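Local structure of Sqt1 (Chaetomium thermophilum, 4ZOY) at residues 346-352 against 370-376; 402-408 against 440-446. The protein probably acts as a dedicated chaperone in ribosome biogenesis, a WD40 beta-propeller protein thought to capture a nascent ribosomal protein during its translation. Residues are numbered along the deposited sequence.

In the fold
Both contacts belong to neighbouring blades of the WD40 propeller, on the same side of the chain's centre and with their own centres about 13 Å apart. Interaction 1 sets a hairpin turn of the blade 331-367 against the loop that leads into the next blade, 376-445; interaction 2 pairs the last two strands of that next blade. The link between them is the Asp-His-Ser-Trp tetrad of WD repeats: His371 of interaction 1 hydrogen-bonds to Asp401 and Ser397, and Ser397 in turn bonds Trp407 of interaction 2. The two contacts also touch directly, Ile352 CD1 lying 3.6 Å from Trp407 NE1 and Ala370 O 2.8 Å from Arg405 NH1.

Interaction 1 (346-352 against 370-376); sequences GSTDGSI and AHAEDPV
Strand 342-347 ends in a type I turn, Ser347 to Gly350, in which Gly350 N donates to Ser347 O (3.1 Å) and Ser347 N to Ser351 O (3.0 Å); Gly350, at phi/psi 95/-4, forms a G1 bulge. Facing it, 370-376 makes a type II' turn, His371 to Asp374. CA atoms align Gly346 with Val376 (5.2 Å) and Thr348 with Pro375 (3.9 Å). Across the segments Val376 N donates to Ser347 O (3.0 Å) and His371 N to Gly350 O (2.9 Å). Gly350 CA makes CA-H...O contacts with Ala372 O (3.5 Å) and Asp374 O (3.0 Å). Here the turn between the second and third strands of a WD40 blade meets the loop entering the next. A water bridges Thr348 O and Glu373 O (2.6 Å each). Ser347 OG accepts from Asp349 N (3.1 Å, an ST turn) and also hydrogen-bonds to Asp329 O. Val376 (chi1 t) brings CG2 to 3.5 Å from Gly350 C; Ile352 (m, t) brings CD1 to 3.7 Å from Ala370 CB.

Interaction 2 (402-408 against 440-446); sequences GVVRRWD and GLVKEWK
Strands 404-408 and 441-445 are the third and fourth strands of a WD40 propeller blade, running antiparallel with axes 4.5 Å apart at closest approach and 164° between their directions. Val404 with Trp445 and Arg406 with Lys443 are hydrogen-bonded pairs; Arg405 with Glu444 and Trp407 with Leu441 are non-hydrogen-bonded pairs. The register slips by one at a classic beta bulge, where Val442 (phi/psi -99/-45) and Lys443 both oppose Arg406.

Backbone bonds fix this ladder: Val404 N to Trp445 O (3.1 Å), Trp445 N to Val404 O (2.8 Å), Arg406 N to Lys443 O (2.9 Å) and Asp408 N to Gly440 O (2.8 Å). At the bulge Arg406 O takes Val442 N at 2.8 Å and, weakly, Lys443 N at 3.4 Å.

The charged pair lies on the face carrying Arg405, Trp407, Glu444 and Leu441. Arg405, extended as m, t, t, forms a salt bridge with Glu444, NE and NH2 lying 2.7 and 3.0 Å from OE2; its NH1 also reaches Asp401.

Apolar packing occupies both faces. Leu441 (t, p) puts CD1 3.9 Å from the six-ring centroid of Trp407, 9° off the normal, a CH-pi contact. On the other face, Trp445 (m, chi2 -86°) meets Val404 CG1 with CE3 at 3.8 Å and Arg406 CB with CZ3 at 3.9 Å. Its CH2 also packs over one face of the charged Arg406 guanidinium, whose NH2 hydrogen-bonds to Gly466 O; Trp445 NE1 bonds Glu482 O in the next blade.

Beyond the Val404-Trp445 pair, one water donates to Gly402 O (2.8 Å) and Trp445 O (3.0 Å).

Interaction 1 (346-352 against 370-376)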
loop_
_atom_site.group_PDB
_atom_site.type_symbol
_atom_site.label_atom_id
_atom_site.label_comp_id
_atom_site.label_asym_id
_atom_site.label_seq_id
_atom_site.Cartn_x
_atom_site.Cartn_y
_atom_site.Cartn_z
ATOM N N GLY A 346 -5.852 7.157 7.975
ATOM C CA GLY A 346 -5.020 8.359 7.915
ATOM C C GLY A 346 -5.620 9.350 6.947
ATOM O O GLY A 346 -6.040 8.983 5.852
ATOM N N SER A 347 -5.654 10.622 7.351
ATOM C CA SER A 347 -6.325 11.653 6.584
ATOM C C SER A 347 -5.376 12.719 6.064
ATOM O O SER A 347 -4.334 12.982 6.671
ATOM C CB SER A 347 -7.406 12.317 7.456
ATOM O OG SER A 347 -8.030 13.401 6.783
ATOM N N THR A 348 -5.776 13.344 4.959
ATOM C CA THR A 348 -5.110 14.534 4.448
ATOM C C THR A 348 -5.037 15.654 5.499
ATOM O O THR A 348 -4.145 16.512 5.435
ATOM C CB THR A 348 -5.837 15.012 3.179
ATOM O OG1 THR A 348 -5.770 13.966 2.202
ATOM C CG2 THR A 348 -5.216 16.279 2.596
ATOM N N ASP A 349 -5.940 15.641 6.478
ATOM C CA ASP A 349 -5.948 16.702 7.484
ATOM C C ASP A 349 -4.914 16.510 8.596
ATOM O O ASP A 349 -4.858 17.306 9.537
ATOM C CB ASP A 349 -7.351 16.873 8.085
ATOM C CG ASP A 349 -7.792 15.716 8.978
ATOM O OD1 ASP A 349 -6.988 14.837 9.348
ATOM O OD2 ASP A 349 -8.989 15.716 9.336
ATOM N N GLY A 350 -4.093 15.465 8.489
ATOM C CA GLY A 350 -3.029 15.236 9.454
ATOM C C GLY A 350 -3.348 14.294 10.607
ATOM O O GLY A 350 -2.474 13.994 11.426
ATOM N N SER A 351 -4.593 13.820 10.677
ATOM C CA SER A 351 -5.011 12.983 11.794
ATOM C C SER A 351 -5.062 11.506 11.433
ATOM O O SER A 351 -5.165 11.138 10.265
ATOM C CB SER A 351 -6.390 13.400 12.306
ATOM O OG SER A 351 -7.398 13.092 11.351
ATOM N N ILE A 352 -4.995 10.688 12.469
ATOM C CA ILE A 352 -5.267 9.270 12.357
ATOM C C ILE A 352 -6.465 9.012 13.246
ATOM O O ILE A 352 -6.554 9.564 14.338
ATOM C CB ILE A 352 -4.068 8.416 12.796
ATOM C CG1 ILE A 352 -2.867 8.685 11.876
ATOM C CG2 ILE A 352 -4.440 6.920 12.852
ATOM C CD1 ILE A 352 -1.572 8.092 12.390
ATOM N N ALA A 370 -1.458 13.967 14.194
ATOM C CA ALA A 370 -0.504 12.868 14.132
ATOM C C ALA A 370 0.666 13.221 13.220
ATOM O O ALA A 370 1.810 12.850 13.496
ATOM C CB ALA A 370 -1.194 11.593 13.640
ATOM N N HIS A 371 0.371 13.947 12.143
ATOM C CA HIS A 371 1.429 14.502 11.311
ATOM C C HIS A 371 1.206 15.996 11.126
ATOM O O HIS A 371 1.209 16.523 10.008
ATOM C CB HIS A 371 1.512 13.745 9.986
ATOM C CG HIS A 371 2.108 12.385 10.154
ATOM N ND1 HIS A 371 3.462 12.143 10.053
ATOM C CD2 HIS A 371 1.542 11.204 10.504
ATOM C CE1 HIS A 371 3.706 10.874 10.325
ATOM N NE2 HIS A 371 2.556 10.282 10.602
ATOM N N ALA A 372 1.038 16.663 12.267
ATOM C CA ALA A 372 0.687 18.079 12.311
ATOM C C ALA A 372 -0.552 18.329 11.450
ATOM O O ALA A 372 -1.535 17.601 11.569
ATOM C CB ALA A 372 1.867 18.934 11.858
ATOM N N GLU A 373 -0.521 19.333 10.584
ATOM C CA GLU A 373 -1.646 19.580 9.691
ATOM C C GLU A 373 -1.312 19.165 8.260
ATOM O O GLU A 373 -1.973 19.591 7.310
ATOM C CB GLU A 373 -2.070 21.055 9.738
ATOM C CG GLU A 373 -2.770 21.461 11.043
ATOM C CD GLU A 373 -1.852 21.437 12.253
ATOM O OE1 GLU A 373 -0.860 22.202 12.262
ATOM O OE2 GLU A 373 -2.116 20.655 13.197
ATOM N N ASP A 374 -0.285 18.328 8.116
ATOM C CA ASP A 374 0.140 17.822 6.815
ATOM C C ASP A 374 -0.466 16.444 6.573
ATOM O O ASP A 374 -0.732 15.715 7.523
ATOM C CB ASP A 374 1.668 17.740 6.731
ATOM C CG ASP A 374 2.344 19.076 7.000
ATOM O OD1 ASP A 374 2.198 19.983 6.160
ATOM O OD2 ASP A 374 3.026 19.204 8.045
ATOM N N PRO A 375 -0.679 16.080 5.304
ATOM C CA PRO A 375 -1.291 14.777 4.993
ATOM C C PRO A 375 -0.613 13.555 5.609
ATOM O O PRO A 375 0.610 13.407 5.570
ATOM C CB PRO A 375 -1.188 14.708 3.471
ATOM C CG PRO A 375 -1.336 16.129 3.052
ATOM C CD PRO A 375 -0.675 16.969 4.127
ATOM N N VAL A 376 -1.425 12.686 6.197
ATOM C CA VAL A 376 -0.973 11.357 6.567
ATOM C C VAL A 376 -1.058 10.514 5.309
ATOM O O VAL A 376 -2.142 10.290 4.771
ATOM C CB VAL A 376 -1.829 10.733 7.678
ATOM C CG1 VAL A 376 -1.250 9.384 8.096
ATOM C CG2 VAL A 376 -1.913 11.657 8.876
HETATM O O HOH W 1 -3.492 19.057 5.249
#

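Interaction 2 (402-408 against 440-446)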
loop_
_atom_site.group_PDB
_atom_site.type_symbol
_atom_site.label_atom_id
_atom_site.label_comp_id
_atom_site.label_asym_id
_atom_site.label_seq_id
_atom_site.Cartn_x
_atom_site.Cartn_y
_atom_site.Cartn_z
ATOM N N GLY A 402 7.194 15.166 6.818
ATOM C CA GLY A 402 8.541 14.641 6.700
ATOM C C GLY A 402 8.942 13.690 7.811
ATOM O O GLY A 402 10.115 13.336 7.925
ATOM N N VAL A 403 7.969 13.252 8.607
ATOM C CA VAL A 403 8.256 12.418 9.771
ATOM C C VAL A 403 7.583 11.050 9.653
ATOM O O VAL A 403 6.505 10.923 9.062
ATOM C CB VAL A 403 7.805 13.115 11.071
ATOM C CG1 VAL A 403 8.259 12.340 12.291
ATOM C CG2 VAL A 403 8.376 14.542 11.119
ATOM N N VAL A 404 8.260 10.027 10.166
ATOM C CA VAL A 404 7.678 8.698 10.335
ATOM C C VAL A 404 7.434 8.501 11.819
ATOM O O VAL A 404 8.280 8.839 12.647
ATOM C CB VAL A 404 8.601 7.590 9.797
ATOM C CG1 VAL A 404 7.940 6.216 9.954
ATOM C CG2 VAL A 404 8.954 7.857 8.351
ATOM N N ARG A 405 6.264 7.981 12.172
ATOM C CA ARG A 405 5.938 7.784 13.576
ATOM C C ARG A 405 5.419 6.387 13.836
ATOM O O ARG A 405 4.938 5.715 12.930
ATOM C CB ARG A 405 4.913 8.825 14.043
ATOM C CG ARG A 405 5.473 10.241 14.084
ATOM C CD ARG A 405 4.589 11.246 14.802
ATOM N NE ARG A 405 5.338 12.494 14.954
ATOM C CZ ARG A 405 5.316 13.484 14.072
ATOM N NH1 ARG A 405 4.552 13.412 12.993
ATOM N NH2 ARG A 405 6.066 14.567 14.271
ATOM N N ARG A 406 5.530 5.942 15.084
ATOM C CA ARG A 406 4.911 4.680 15.435
ATOM C C ARG A 406 4.073 4.884 16.677
ATOM O O ARG A 406 4.467 5.603 17.608
ATOM C CB ARG A 406 5.928 3.588 15.644
ATOM C CG ARG A 406 5.208 2.263 15.876
ATOM C CD ARG A 406 6.137 1.145 15.794
ATOM N NE ARG A 406 6.674 0.947 14.461
ATOM C CZ ARG A 406 7.772 0.242 14.225
ATOM N NH1 ARG A 406 8.458 -0.270 15.249
ATOM N NH2 ARG A 406 8.193 0.046 12.998
ATOM N N TRP A 407 2.907 4.251 16.662
ATOM C CA TRP A 407 1.860 4.490 17.634
ATOM C C TRP A 407 1.453 3.201 18.309
ATOM O O TRP A 407 1.367 2.150 17.663
ATOM C CB TRP A 407 0.631 5.105 16.968
ATOM C CG TRP A 407 0.934 6.273 16.098
ATOM C CD1 TRP A 407 1.223 6.251 14.768
ATOM C CD2 TRP A 407 0.960 7.641 16.500
ATOM N NE1 TRP A 407 1.429 7.529 14.313
ATOM C CE2 TRP A 407 1.284 8.401 15.360
ATOM C CE3 TRP A 407 0.760 8.298 17.719
ATOM C CZ2 TRP A 407 1.399 9.783 15.396
ATOM C CZ3 TRP A 407 0.872 9.670 17.755
ATOM C CH2 TRP A 407 1.188 10.399 16.602
ATOM N N ASP A 408 1.206 3.310 19.608
ATOM C CA ASP A 408 0.606 2.261 20.421
ATOM C C ASP A 408 -0.888 2.556 20.498
ATOM O O ASP A 408 -1.299 3.545 21.102
ATOM C CB ASP A 408 1.283 2.255 21.806
ATOM C CG ASP A 408 0.557 1.423 22.852
ATOM O OD1 ASP A 408 -0.393 0.676 22.546
ATOM O OD2 ASP A 408 0.987 1.532 24.022
ATOM N N GLY A 440 0.009 8.084 22.793
ATOM C CA GLY A 440 0.328 6.733 22.373
ATOM C C GLY A 440 1.498 6.746 21.400
ATOM O O GLY A 440 1.794 5.752 20.753
ATOM N N LEU A 441 2.169 7.885 21.283
ATOM C CA LEU A 441 3.354 7.948 20.435
ATOM C C LEU A 441 4.518 7.161 21.042
ATOM O O LEU A 441 4.928 7.424 22.177
ATOM C CB LEU A 441 3.768 9.402 20.198
ATOM C CG LEU A 441 4.993 9.608 19.303
ATOM C CD1 LEU A 441 4.760 9.062 17.894
ATOM C CD2 LEU A 441 5.343 11.089 19.247
ATOM N N VAL A 442 5.050 6.207 20.282
ATOM C CA VAL A 442 6.124 5.333 20.742
ATOM C C VAL A 442 7.479 5.816 20.251
ATOM O O VAL A 442 8.451 5.851 21.012
ATOM C CB VAL A 442 5.925 3.876 20.255
ATOM C CG1 VAL A 442 7.156 3.031 20.561
ATOM C CG2 VAL A 442 4.675 3.262 20.867
ATOM N N LYS A 443 7.540 6.187 18.974
ATOM C CA LYS A 443 8.792 6.639 18.392
ATOM C C LYS A 443 8.539 7.570 17.205
ATOM O O LYS A 443 7.507 7.481 16.543
ATOM C CB LYS A 443 9.633 5.427 17.978
ATOM C CG LYS A 443 10.974 5.750 17.332
ATOM C CD LYS A 443 12.068 6.050 18.335
ATOM C CE LYS A 443 13.428 6.121 17.638
ATOM N NZ LYS A 443 13.697 7.445 16.997
ATOM N N GLU A 444 9.473 8.495 16.981
ATOM C CA GLU A 444 9.470 9.409 15.845
ATOM C C GLU A 444 10.800 9.292 15.133
ATOM O O GLU A 444 11.840 9.241 15.794
ATOM C CB GLU A 444 9.311 10.866 16.270
ATOM C CG GLU A 444 8.052 11.264 16.949
ATOM C CD GLU A 444 8.045 12.759 17.202
ATOM O OE1 GLU A 444 9.029 13.277 17.785
ATOM O OE2 GLU A 444 7.084 13.416 16.792
ATOM N N TRP A 445 10.780 9.291 13.804
ATOM C CA TRP A 445 12.001 9.272 13.020
ATOM C C TRP A 445 12.025 10.451 12.079
ATOM O O TRP A 445 11.159 10.572 11.197
ATOM C CB TRP A 445 12.121 7.980 12.220
ATOM C CG TRP A 445 12.277 6.734 13.040
ATOM C CD1 TRP A 445 13.442 6.213 13.518
ATOM C CD2 TRP A 445 11.238 5.818 13.410
ATOM N NE1 TRP A 445 13.193 5.034 14.189
ATOM C CE2 TRP A 445 11.849 4.771 14.133
ATOM C CE3 TRP A 445 9.852 5.784 13.212
ATOM C CZ2 TRP A 445 11.127 3.703 14.657
ATOM C CZ3 TRP A 445 9.127 4.706 13.745
ATOM C CH2 TRP A 445 9.773 3.691 14.456
ATOM N N LYS A 446 13.043 11.296 12.240
ATOM C CA LYS A 446 13.165 12.513 11.444
ATOM C C LYS A 446 14.344 12.403 10.490
ATOM O O LYS A 446 15.239 11.591 10.698
ATOM C CB LYS A 446 13.317 13.724 12.366
ATOM C CG LYS A 446 12.145 13.915 13.310
ATOM C CD LYS A 446 12.351 15.120 14.225
ATOM C CE LYS A 446 11.138 15.344 15.116
ATOM N NZ LYS A 446 11.345 16.483 16.051
HETATM O O HOH W 2 11.809 11.188 8.298
HETATM O O HOH W 3 7.896 16.469 15.771
#